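Local coordinates for serine-rich Repeat Adhesion Glycoprotein (Srr1) (Streptococcus agalactiae, PDB 4MBO) that binds fibrinogen as a serine-rich repeat surface glycoprotein, and so is likely to promote attachment of the streptococcus to its host, at residues T171-S175 / Y298-S302; S258-Y262 / I271-T275. All blocks are in the same frame, centred on the assembly; numbering follows the deposited sequence.

Contact 1 of 2, residues T171-S175 / Y298-S302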
# COMPACT_ATOMS: atom_id res chain seq x y z
N THR A 171 16.53 -20.52 4.25
CA THR A 171 15.96 -19.28 4.73
C THR A 171 15.04 -18.68 3.69
O THR A 171 15.12 -19.00 2.51
CB THR A 171 17.06 -18.23 5.08
OG1 THR A 171 17.87 -17.99 3.92
CG2 THR A 171 17.97 -18.69 6.19
N ASN A 172 14.12 -17.83 4.12
CA ASN A 172 13.29 -17.06 3.20
C ASN A 172 12.75 -15.82 3.90
O ASN A 172 12.45 -15.86 5.07
CB ASN A 172 12.18 -17.87 2.51
CG ASN A 172 11.07 -18.32 3.45
OD1 ASN A 172 10.03 -17.69 3.49
ND2 ASN A 172 11.30 -19.42 4.17
N VAL A 173 12.63 -14.71 3.16
CA VAL A 173 12.27 -13.42 3.73
C VAL A 173 11.69 -12.50 2.66
O VAL A 173 11.99 -12.64 1.45
CB VAL A 173 13.54 -12.77 4.39
CG1 VAL A 173 14.52 -12.30 3.30
CG2 VAL A 173 13.20 -11.62 5.33
N ARG A 174 10.90 -11.54 3.10
CA ARG A 174 10.35 -10.50 2.22
C ARG A 174 10.06 -9.25 3.03
O ARG A 174 9.75 -9.36 4.21
CB ARG A 174 9.10 -10.99 1.47
CG ARG A 174 8.54 -9.99 0.49
CD ARG A 174 7.44 -10.59 -0.38
NE ARG A 174 6.37 -11.17 0.45
CZ ARG A 174 5.30 -11.79 -0.04
NH1 ARG A 174 5.13 -11.89 -1.36
NH2 ARG A 174 4.41 -12.33 0.78
N SER A 175 10.19 -8.07 2.44
CA SER A 175 9.85 -6.85 3.15
C SER A 175 9.17 -5.88 2.22
O SER A 175 9.23 -6.06 1.03
CB SER A 175 11.08 -6.24 3.77
OG SER A 175 11.98 -5.82 2.74
N TYR A 298 16.56 -2.70 3.82
CA TYR A 298 16.64 -4.13 3.56
C TYR A 298 16.41 -4.89 4.84
O TYR A 298 16.53 -4.35 5.96
CB TYR A 298 17.99 -4.56 3.02
CG TYR A 298 19.15 -4.42 3.99
CD1 TYR A 298 19.41 -5.40 4.92
CD2 TYR A 298 20.00 -3.31 3.95
CE1 TYR A 298 20.47 -5.30 5.82
CE2 TYR A 298 21.07 -3.20 4.84
CZ TYR A 298 21.31 -4.19 5.77
OH TYR A 298 22.37 -4.11 6.69
N SER A 299 16.02 -6.14 4.67
CA SER A 299 15.85 -7.09 5.79
C SER A 299 16.47 -8.41 5.44
O SER A 299 16.47 -8.83 4.28
CB SER A 299 14.35 -7.35 6.04
OG SER A 299 13.68 -6.16 6.37
N THR A 300 16.93 -9.13 6.46
CA THR A 300 17.50 -10.43 6.23
C THR A 300 16.93 -11.50 7.15
O THR A 300 16.29 -11.21 8.14
CB THR A 300 19.02 -10.46 6.53
OG1 THR A 300 19.25 -10.43 7.95
CG2 THR A 300 19.77 -9.35 5.84
N VAL A 301 17.23 -12.75 6.79
CA VAL A 301 17.20 -13.86 7.70
C VAL A 301 18.62 -14.42 7.44
O VAL A 301 18.88 -14.99 6.35
CB VAL A 301 16.12 -14.89 7.43
CG1 VAL A 301 16.32 -16.09 8.33
CG2 VAL A 301 14.76 -14.30 7.68
N SER A 302 19.54 -14.19 8.38
CA SER A 302 20.96 -14.46 8.11
C SER A 302 21.72 -14.61 9.39
O SER A 302 21.15 -14.57 10.46
CB SER A 302 21.57 -13.24 7.37
OG SER A 302 21.57 -12.04 8.20
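Thr171, Val173 and Ser175 meet Ser299 and Val301 in a buried sheet-on-sheet contact, where strand 169-181 of one antiparallel sheet packs face to face on strand 295-302 of another. The two short segments run nearly antiparallel (165°), with axes 6.5 Å apart at closest approach, as in a beta sandwich of the Ig-like kind built by bacterial adhesins. Val301 carries the largest share of the contact. One of its branches, CG1, lies anti to the backbone N (chi1 172°) and reaches Thr171 CG2 at 3.7 Å; the other, CG2, sits 3.8 Å from Val173 CB and also faces the carbonyl oxygen of Asn172. The side chains of Thr171 and Val173 each run alongside that of Val301, pointing the opposite way. Val173 CG2 meets Val301 CG2 at 3.9 Å, whereas Val173 CG1 lies 4.1 Å from Ser299 O. Further along, Ser175 CB rests 3.7 Å from Ser299 OG. Both serine hydroxyls bond to Tyr189 OH, and Ser299 OG also to Thr191 OG1, while Thr171 OG1 pairs with Ser310 OG on strand 309-316. The two segments therefore cohere through van der Waals packing of small side chains, valine, threonine and serine, and the hydroxyls buried among them are satisfied by neighbouring strands, which lets a partly polar layer serve as sandwich interior.

Contact 2 of 2, residues S258-Y262 / I271-T275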
# COMPACT_ATOMS: atom_id res chain seq x y z
N SER A 258 8.06 -8.85 23.28
CA SER A 258 8.82 -8.93 24.53
C SER A 258 9.78 -10.11 24.61
O SER A 258 10.68 -10.13 25.46
CB SER A 258 7.90 -8.95 25.74
OG SER A 258 7.15 -10.17 25.79
N GLN A 259 9.58 -11.10 23.76
CA GLN A 259 10.41 -12.27 23.74
C GLN A 259 11.71 -12.09 22.96
O GLN A 259 12.75 -12.70 23.32
CB GLN A 259 9.60 -13.41 23.12
CG GLN A 259 10.33 -14.73 23.04
CD GLN A 259 9.48 -15.81 22.40
OE1 GLN A 259 8.34 -15.56 21.98
NE2 GLN A 259 10.02 -17.01 22.32
N TYR A 260 11.68 -11.26 21.94
CA TYR A 260 12.82 -11.11 21.03
C TYR A 260 13.37 -9.72 21.06
O TYR A 260 13.04 -8.89 20.20
CB TYR A 260 12.41 -11.50 19.61
CG TYR A 260 11.96 -12.91 19.52
CD1 TYR A 260 12.89 -13.94 19.49
CD2 TYR A 260 10.62 -13.24 19.46
CE1 TYR A 260 12.49 -15.25 19.44
CE2 TYR A 260 10.22 -14.54 19.39
CZ TYR A 260 11.15 -15.54 19.36
OH TYR A 260 10.74 -16.84 19.33
N SER A 261 14.21 -9.47 22.03
CA SER A 261 14.87 -8.19 22.14
C SER A 261 15.76 -7.94 20.91
O SER A 261 16.16 -8.88 20.20
CB SER A 261 15.68 -8.12 23.41
OG SER A 261 16.73 -9.08 23.46
N TYR A 262 16.06 -6.68 20.68
CA TYR A 262 16.86 -6.34 19.54
C TYR A 262 17.86 -5.27 19.89
O TYR A 262 17.69 -4.54 20.89
CB TYR A 262 15.97 -5.89 18.38
CG TYR A 262 15.18 -4.60 18.64
CD1 TYR A 262 15.74 -3.35 18.39
CD2 TYR A 262 13.87 -4.63 19.15
CE1 TYR A 262 15.04 -2.16 18.66
CE2 TYR A 262 13.16 -3.46 19.41
CZ TYR A 262 13.75 -2.23 19.17
OH TYR A 262 13.10 -1.03 19.38
N ILE A 271 17.86 -8.59 15.32
CA ILE A 271 16.99 -9.47 16.09
C ILE A 271 17.54 -10.88 16.08
O ILE A 271 17.64 -11.48 15.02
CB ILE A 271 15.57 -9.53 15.50
CG1 ILE A 271 14.96 -8.13 15.50
CG2 ILE A 271 14.70 -10.46 16.33
CD1 ILE A 271 13.77 -7.96 14.55
N ASP A 272 17.87 -11.41 17.26
CA ASP A 272 18.33 -12.80 17.44
C ASP A 272 17.07 -13.65 17.64
O ASP A 272 16.31 -13.42 18.59
CB ASP A 272 19.19 -12.86 18.70
CG ASP A 272 19.78 -14.22 19.00
OD1 ASP A 272 19.46 -15.24 18.35
OD2 ASP A 272 20.58 -14.25 19.99
N TRP A 273 16.83 -14.61 16.74
CA TRP A 273 15.67 -15.49 16.87
C TRP A 273 15.86 -16.59 17.93
O TRP A 273 14.94 -17.36 18.18
CB TRP A 273 15.23 -16.04 15.54
CG TRP A 273 14.78 -14.96 14.60
CD1 TRP A 273 15.38 -14.60 13.44
CD2 TRP A 273 13.62 -14.12 14.74
NE1 TRP A 273 14.67 -13.60 12.83
CE2 TRP A 273 13.62 -13.24 13.64
CE3 TRP A 273 12.62 -13.98 15.71
CZ2 TRP A 273 12.63 -12.26 13.46
CZ3 TRP A 273 11.64 -12.98 15.53
CH2 TRP A 273 11.66 -12.16 14.41
N LYS A 274 17.05 -16.65 18.49
CA LYS A 274 17.34 -17.54 19.65
C LYS A 274 17.24 -19.01 19.34
O LYS A 274 17.03 -19.85 20.26
CB LYS A 274 16.43 -17.22 20.82
CG LYS A 274 16.37 -15.78 21.24
CD LYS A 274 15.52 -15.64 22.48
CE LYS A 274 15.13 -14.22 22.77
NZ LYS A 274 16.27 -13.26 22.92
N THR A 275 17.44 -19.35 18.07
CA THR A 275 17.41 -20.73 17.58
C THR A 275 18.06 -20.81 16.24
O THR A 275 18.18 -19.80 15.55
CB THR A 275 15.96 -21.27 17.47
OG1 THR A 275 15.99 -22.66 17.05
CG2 THR A 275 15.14 -20.44 16.50
O HOH W 1 15.28 -11.56 24.40
O HOH W 2 12.38 -18.34 17.79
O HOH W 3 19.21 -9.19 18.98
O HOH W 4 16.33 -11.65 20.72
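Ile271 begins the contact by packing on both ends of the short 260-262 run: its CG1 lies 3.8 Å from Tyr262 CB, and its CG2, anti to the backbone N, reaches Tyr260 CB. Asp272 follows with its carbonyl oxygen at the edge of the Tyr260 ring, near the ring plane, 3.6 Å from CD1. Its OD1 accepts the backbone N-H of Lys274 from above the carboxylate plane, an Asx turn between Asp272 and Lys274; Asn208 ND2 also bonds to this oxygen. Trp273 then sends its six-membered ring edge first at one face of Tyr260, a T-shaped pair with centroids 5.1 Å apart and planes at 63°, while Gln259 CG lies over the opposite face, toward its rim. One water joins Trp273 O to Tyr260 OH. Lys274 NZ donates to a water 2.7 Å away, which in turn donates to Ser261 O and Asp272 O, so solvent links the two segments at the solvent-facing side. On the protein side, Tyr284 of strand 283-290 stacks on Trp273 and meets Tyr260 edge-to-face, Ile232 of strand 229-235 touches Tyr260, Ile271 and Trp273, and Thr211 of strand 210-215 takes the indole N-H.

Both contacts involve the five-stranded sheet that holds strands 269-272 and 295-302, and contact 2 is nested within the chain loop that contact 1 closes. Their centres lie about 15 Å apart, and their nearest atoms about 5 Å, so the contacts do not touch. In contact 1 every touching residue is buried and two strands face each other across the sandwich; in contact 2 a loop folds over strand 269-272 and the turn after it, buried on its aromatic side and exposed on the other. The chemistry follows: small aliphatic and hydroxyl side chains in the interior, with polar atoms satisfied by protein partners, against a tyrosine-tryptophan pair and bridging waters toward the surface. Strand 210-215 lies beside both, through Thr211.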